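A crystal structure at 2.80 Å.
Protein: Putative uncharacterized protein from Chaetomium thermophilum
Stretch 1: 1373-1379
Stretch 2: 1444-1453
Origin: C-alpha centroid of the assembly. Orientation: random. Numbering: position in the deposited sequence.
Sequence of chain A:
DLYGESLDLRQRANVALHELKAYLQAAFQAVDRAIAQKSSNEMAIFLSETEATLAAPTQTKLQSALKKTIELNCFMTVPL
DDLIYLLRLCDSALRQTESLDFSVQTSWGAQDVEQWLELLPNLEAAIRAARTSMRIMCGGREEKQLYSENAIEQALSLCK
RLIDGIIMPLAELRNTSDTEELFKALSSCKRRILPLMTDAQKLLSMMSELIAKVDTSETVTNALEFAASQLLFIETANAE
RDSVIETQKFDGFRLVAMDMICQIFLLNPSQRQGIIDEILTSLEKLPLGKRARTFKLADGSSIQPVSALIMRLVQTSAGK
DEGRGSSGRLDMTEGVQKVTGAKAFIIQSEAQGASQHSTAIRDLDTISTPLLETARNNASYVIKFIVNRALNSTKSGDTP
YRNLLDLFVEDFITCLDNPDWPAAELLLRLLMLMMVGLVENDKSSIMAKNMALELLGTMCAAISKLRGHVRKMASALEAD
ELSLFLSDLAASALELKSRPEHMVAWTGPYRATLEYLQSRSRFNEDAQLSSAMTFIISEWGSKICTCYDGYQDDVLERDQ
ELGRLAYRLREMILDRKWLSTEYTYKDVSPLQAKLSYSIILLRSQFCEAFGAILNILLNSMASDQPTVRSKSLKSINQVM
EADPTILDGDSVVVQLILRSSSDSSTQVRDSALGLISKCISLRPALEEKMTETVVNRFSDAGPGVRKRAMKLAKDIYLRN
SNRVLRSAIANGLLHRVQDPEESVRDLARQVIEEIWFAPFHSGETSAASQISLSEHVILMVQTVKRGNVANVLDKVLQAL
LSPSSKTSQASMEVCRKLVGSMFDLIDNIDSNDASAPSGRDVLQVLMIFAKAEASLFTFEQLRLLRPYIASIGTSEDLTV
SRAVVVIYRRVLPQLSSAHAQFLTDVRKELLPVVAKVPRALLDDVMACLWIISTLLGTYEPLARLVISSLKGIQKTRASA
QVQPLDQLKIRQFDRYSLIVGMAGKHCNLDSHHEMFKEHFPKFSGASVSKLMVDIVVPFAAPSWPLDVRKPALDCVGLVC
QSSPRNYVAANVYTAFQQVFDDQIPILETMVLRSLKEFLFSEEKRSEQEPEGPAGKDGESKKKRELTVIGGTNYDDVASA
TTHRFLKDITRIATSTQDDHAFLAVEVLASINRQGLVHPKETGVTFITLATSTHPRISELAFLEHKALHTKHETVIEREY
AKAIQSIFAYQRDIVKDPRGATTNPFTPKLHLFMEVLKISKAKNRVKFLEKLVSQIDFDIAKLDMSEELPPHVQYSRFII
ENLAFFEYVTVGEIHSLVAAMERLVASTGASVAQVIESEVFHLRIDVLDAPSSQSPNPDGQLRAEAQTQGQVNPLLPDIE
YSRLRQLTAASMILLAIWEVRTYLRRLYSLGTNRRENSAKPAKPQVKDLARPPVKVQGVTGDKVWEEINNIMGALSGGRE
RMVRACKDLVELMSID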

# COMPACT_ATOMS: atom_id res chain seq x y z
N ILE A 1373 9.46 25.57 40.76
CA ILE A 1373 8.07 25.51 40.32
C ILE A 1373 7.83 26.49 39.18
O ILE A 1373 7.35 26.12 38.11
CB ILE A 1373 7.13 25.78 41.51
CG1 ILE A 1373 7.33 24.71 42.59
CG2 ILE A 1373 5.67 25.80 41.05
CD1 ILE A 1373 6.55 24.96 43.87
N LEU A 1374 8.18 27.76 39.40
CA LEU A 1374 7.90 28.79 38.40
C LEU A 1374 8.69 28.55 37.12
O LEU A 1374 8.15 28.69 36.01
CB LEU A 1374 8.20 30.18 38.96
CG LEU A 1374 7.34 30.61 40.15
CD1 LEU A 1374 8.14 30.51 41.42
CD2 LEU A 1374 6.82 32.02 39.95
N LEU A 1375 9.98 28.21 37.23
CA LEU A 1375 10.77 27.95 36.04
C LEU A 1375 10.19 26.79 35.24
O LEU A 1375 10.21 26.81 34.00
CB LEU A 1375 12.23 27.67 36.41
CG LEU A 1375 13.05 28.88 36.85
CD1 LEU A 1375 13.31 28.84 38.34
CD2 LEU A 1375 14.37 28.94 36.10
N ALA A 1376 9.68 25.76 35.92
CA ALA A 1376 9.05 24.65 35.22
C ALA A 1376 7.77 25.09 34.53
O ALA A 1376 7.54 24.78 33.36
CB ALA A 1376 8.78 23.51 36.20
N ILE A 1377 6.92 25.83 35.25
CA ILE A 1377 5.69 26.36 34.66
C ILE A 1377 6.01 27.11 33.38
O ILE A 1377 5.43 26.83 32.32
CB ILE A 1377 4.95 27.27 35.66
CG1 ILE A 1377 4.46 26.46 36.87
CG2 ILE A 1377 3.76 27.95 34.99
CD1 ILE A 1377 3.98 27.32 38.02
N TRP A 1378 6.93 28.07 33.45
CA TRP A 1378 7.25 28.87 32.28
C TRP A 1378 7.88 28.02 31.18
O TRP A 1378 7.67 28.29 30.00
CB TRP A 1378 8.19 30.01 32.66
CG TRP A 1378 8.44 30.96 31.52
CD1 TRP A 1378 9.50 30.95 30.67
CD2 TRP A 1378 7.59 32.04 31.11
NE1 TRP A 1378 9.37 31.96 29.75
CE2 TRP A 1378 8.21 32.65 30.00
CE3 TRP A 1378 6.38 32.55 31.58
CZ2 TRP A 1378 7.65 33.75 29.35
CZ3 TRP A 1378 5.83 33.64 30.93
CH2 TRP A 1378 6.46 34.23 29.83
N GLU A 1379 8.67 27.01 31.55
CA GLU A 1379 9.23 26.10 30.55
C GLU A 1379 8.12 25.44 29.74
O GLU A 1379 8.11 25.51 28.51
CB GLU A 1379 10.11 25.05 31.23
CG GLU A 1379 10.80 24.09 30.27
CD GLU A 1379 11.78 24.79 29.35
OE1 GLU A 1379 12.23 25.90 29.69
OE2 GLU A 1379 12.10 24.22 28.28
N ARG A 1444 21.75 29.20 41.09
CA ARG A 1444 21.46 29.52 39.69
C ARG A 1444 19.97 29.40 39.39
O ARG A 1444 19.48 30.05 38.47
CB ARG A 1444 22.25 28.61 38.75
CG ARG A 1444 21.74 28.67 37.31
CD ARG A 1444 22.71 28.09 36.30
NE ARG A 1444 23.02 26.68 36.56
CZ ARG A 1444 23.49 25.84 35.65
NH1 ARG A 1444 23.75 24.58 35.98
NH2 ARG A 1444 23.71 26.24 34.40
N ALA A 1445 19.25 28.56 40.14
CA ALA A 1445 17.80 28.51 39.99
C ALA A 1445 17.16 29.82 40.40
O ALA A 1445 16.42 30.44 39.63
CB ALA A 1445 17.23 27.35 40.80
N CYS A 1446 17.46 30.28 41.62
CA CYS A 1446 16.94 31.57 42.07
C CYS A 1446 17.33 32.68 41.12
O CYS A 1446 16.53 33.58 40.83
CB CYS A 1446 17.45 31.87 43.48
SG CYS A 1446 16.96 30.65 44.72
N LYS A 1447 18.56 32.65 40.61
CA LYS A 1447 19.00 33.66 39.66
C LYS A 1447 18.16 33.62 38.39
O LYS A 1447 17.61 34.65 37.96
CB LYS A 1447 20.48 33.45 39.33
CG LYS A 1447 21.09 34.51 38.43
CD LYS A 1447 22.30 33.97 37.69
CE LYS A 1447 22.98 35.05 36.87
NZ LYS A 1447 24.06 34.48 36.01
N ASP A 1448 18.06 32.45 37.76
CA ASP A 1448 17.26 32.30 36.55
C ASP A 1448 15.81 32.73 36.79
O ASP A 1448 15.12 33.12 35.84
CB ASP A 1448 17.31 30.86 36.06
CG ASP A 1448 18.68 30.46 35.56
OD1 ASP A 1448 19.43 31.34 35.08
OD2 ASP A 1448 19.02 29.26 35.66
N LEU A 1449 15.33 32.65 38.03
CA LEU A 1449 13.98 33.11 38.32
C LEU A 1449 13.94 34.63 38.44
O LEU A 1449 12.99 35.26 37.96
CB LEU A 1449 13.47 32.46 39.61
CG LEU A 1449 12.02 32.71 40.05
CD1 LEU A 1449 11.93 33.94 40.94
CD2 LEU A 1449 11.08 32.84 38.85
N VAL A 1450 14.95 35.24 39.06
CA VAL A 1450 15.00 36.69 39.16
C VAL A 1450 15.11 37.32 37.78
O VAL A 1450 14.60 38.42 37.54
CB VAL A 1450 16.16 37.13 40.08
CG1 VAL A 1450 16.31 38.65 40.07
CG2 VAL A 1450 15.94 36.63 41.50
N GLU A 1451 15.78 36.64 36.85
CA GLU A 1451 15.97 37.18 35.51
C GLU A 1451 14.84 36.81 34.56
O GLU A 1451 14.53 37.60 33.65
CB GLU A 1451 17.30 36.69 34.94
CG GLU A 1451 18.52 37.20 35.70
CD GLU A 1451 19.80 36.53 35.26
OE1 GLU A 1451 19.74 35.37 34.82
OE2 GLU A 1451 20.87 37.18 35.36
N LEU A 1452 14.23 35.64 34.73
CA LEU A 1452 13.08 35.27 33.92
C LEU A 1452 11.99 36.34 34.02
O LEU A 1452 11.29 36.61 33.04
CB LEU A 1452 12.53 33.91 34.35
CG LEU A 1452 11.17 33.51 33.79
CD1 LEU A 1452 11.20 33.45 32.27
CD2 LEU A 1452 10.71 32.18 34.37
N MET A 1453 11.84 36.93 35.19
CA MET A 1453 10.87 38.00 35.42
C MET A 1453 11.63 39.23 35.93
O MET A 1453 11.59 39.56 37.11
CB MET A 1453 9.81 37.56 36.40
CG MET A 1453 9.15 36.26 36.04
SD MET A 1453 7.38 36.36 36.36
CE MET A 1453 7.38 36.89 38.07

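Two helical segments of one chain, 1373-1379 and 1444-1452, cross at 54° with their axes 9.9 Å apart at closest approach. The contact is small and apolar, burying 352 Å² over both sides. No hydrogen bond joins the two stretches.

Aliphatic packing forms the centre. The backbones come closest at Leu1375 and Leu1449, whose CA atoms are 6.5 Å apart. The CA-to-CB bond of Leu1375 points sideways to the second stretch, but the end of the side chain comes nearer. The residue has the largest covered area, 86 Å². Leu1375 CD1 lies 3.8 Å from CB of Leu1449 and 3.7 Å from the backbone O of Ala1445. Leu1375 CD2 lies 3.5 Å from CB of Asp1448, so the leucine meets the aliphatic part of that acidic residue. The small side chain of Ala1445 adds little bulk beside this leucine. Leu1449 points toward the first helix, and Leu1449 CD2 reaches CB of Leu1374 at 3.9 Å. Leu1374 and Leu1449 are both buried, a setting that suits leucine.

A CH-pi contact adds a second patch. Trp1378 and Leu1452 point toward each other's stretches. CD1 of Leu1452 sits over one face of the Trp1378 indole, 3.5 Å from the centroid of the five-membered ring and 17° off the ring normal. The closest pair is Leu1452 CD1 and Trp1378 CD1, at 3.4 Å. The flat ring offers a broad surface to a methyl group. The first stretch covers 76 Å² of Leu1452.

Backbone hydrogen bonds stay within each stretch and set the spacing of these side chains. Trp1378 N donates to Leu1374 O at 2.9 Å, and Leu1452 N donates to Asp1448 O at 2.9 Å. One turn thus separates Leu1374 from Trp1378. Met1453 is the first residue to leave helical geometry; Met1453 N makes a weak bond to Leu1449 O at 3.4 Å.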